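Local coordinates for Exo-alpha-sialidase (Clostridium perfringens, PDB 2V72), which binds galactose through a family 32 carbohydrate-binding module of a large sialidase toxin, at residues A29-A32 / N38-W41. Numbering follows the deposited sequence.
Sequences ASSA and NTMW. With CA (calcium ion), chain B.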
loop_
_atom_site.group_PDB
_atom_site.type_symbol
_atom_site.label_atom_id
_atom_site.label_comp_id
_atom_site.label_asym_id
_atom_site.label_seq_id
_atom_site.Cartn_x
_atom_site.Cartn_y
_atom_site.Cartn_z
ATOM N N ALA A 29 -7.297 6.193 4.238
ATOM C CA ALA A 29 -6.866 4.890 3.724
ATOM C C ALA A 29 -7.687 4.373 2.530
ATOM O O ALA A 29 -7.132 3.757 1.618
ATOM C CB ALA A 29 -6.876 3.879 4.833
ATOM N N SER A 30 -8.996 4.632 2.551
ATOM C CA SER A 30 -9.939 4.169 1.537
ATOM C C SER A 30 -9.684 4.774 0.158
ATOM O O SER A 30 -10.076 4.208 -0.870
ATOM C CB SER A 30 -11.369 4.489 1.974
ATOM O OG SER A 30 -11.574 5.891 2.092
ATOM N N SER A 31 -9.028 5.926 0.142
ATOM C CA SER A 31 -8.697 6.599 -1.095
ATOM C C SER A 31 -7.544 5.929 -1.828
ATOM O O SER A 31 -7.269 6.267 -2.972
ATOM C CB SER A 31 -8.399 8.072 -0.829
ATOM O OG SER A 31 -9.612 8.773 -0.640
ATOM N N ALA A 32 -6.879 4.980 -1.170
ATOM C CA ALA A 32 -5.833 4.174 -1.799
ATOM C C ALA A 32 -6.414 3.063 -2.674
ATOM O O ALA A 32 -5.713 2.506 -3.520
ATOM C CB ALA A 32 -4.909 3.590 -0.747
ATOM N N ASN A 38 -6.272 10.291 -8.805
ATOM C CA ASN A 38 -6.293 11.659 -8.275
ATOM C C ASN A 38 -6.526 11.739 -6.760
ATOM O O ASN A 38 -6.295 12.782 -6.155
ATOM C CB ASN A 38 -7.328 12.516 -9.016
ATOM C CG ASN A 38 -6.997 12.693 -10.491
ATOM O OD1 ASN A 38 -5.831 12.779 -10.883
ATOM N ND2 ASN A 38 -8.033 12.748 -11.318
ATOM N N THR A 39 -6.984 10.641 -6.158
ATOM C CA THR A 39 -7.167 10.563 -4.704
ATOM C C THR A 39 -6.109 9.638 -4.112
ATOM O O THR A 39 -5.848 8.557 -4.660
ATOM C CB THR A 39 -8.534 9.980 -4.329
ATOM O OG1 THR A 39 -8.628 8.654 -4.858
ATOM C CG2 THR A 39 -9.678 10.828 -4.880
ATOM N N MET A 40 -5.536 10.040 -2.979
ATOM C CA MET A 40 -4.503 9.247 -2.310
ATOM C C MET A 40 -4.759 9.013 -0.823
ATOM O O MET A 40 -5.500 9.773 -0.186
ATOM C CB MET A 40 -3.148 9.932 -2.464
ATOM C CG MET A 40 -3.027 11.256 -1.736
ATOM S SD MET A 40 -1.485 12.073 -2.148
ATOM C CE MET A 40 -2.002 12.990 -3.604
ATOM N N TRP A 41 -4.136 7.963 -0.287
ATOM C CA TRP A 41 -3.904 7.854 1.142
ATOM C C TRP A 41 -2.633 8.635 1.434
ATOM O O TRP A 41 -1.666 8.565 0.679
ATOM C CB TRP A 41 -3.734 6.391 1.601
ATOM C CG TRP A 41 -3.111 6.295 2.971
ATOM C CD1 TRP A 41 -3.670 6.707 4.153
ATOM C CD2 TRP A 41 -1.800 5.797 3.303
ATOM N NE1 TRP A 41 -2.797 6.493 5.193
ATOM C CE2 TRP A 41 -1.646 5.933 4.706
ATOM C CE3 TRP A 41 -0.752 5.239 2.558
ATOM C CZ2 TRP A 41 -0.485 5.533 5.377
ATOM C CZ3 TRP A 41 0.399 4.845 3.221
ATOM C CH2 TRP A 41 0.525 4.992 4.624
HETATM CA CA CA B . -7.083 6.641 -5.242
#
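With OG1 of T39 set between its own backbone N and carbonyl carbon (chi1 61°), the hydroxyl and the residue's carbonyl oxygen both reach the calcium ion that S31 also binds. In W41, CG lies anti to the backbone N and beside the carbonyl carbon (chi1 164°), bringing the CD1 corner of the indole against N and CA of A29. At the metal, T39 grips twice, O at 2.4 Å and OG1 at 2.6 Å from the calcium, while S31 O comes from the other segment at 2.3 Å. These oxygens crowd together, S31 O only 3.2 Å from T39 O, a separation the shared cation makes tolerable. D34, N36, A137 and E138 complete the site. The CB of S31 makes the closer approach to the facing chain, 3.4 Å from M40 O, while its OG, beside the backbone N, is near T39 CB. Farther along, W41 CD1 approaches A29 N obliquely at 3.7 Å. A32 CB meets W41 CB at 3.8 Å. The indole NE1 is satisfied by S22 O, which should help hold the ring's orientation, and L55 of strand 53-59 packs against A29, A32 and W41 alike. No hydrogen bond joins the two segments directly. One loop of this F5/8 type C (discoidin-like) beta-sandwich is thus folded back on itself by a cation at one end and apolar packing at the other, as the chain enters strand 41-42. The side chain of M40 lies about 5 Å from the bound galactose. Protein oxygens drawing S31, T39 and the A137-E138 strand together around the calcium are consistent with a structural role for the ion.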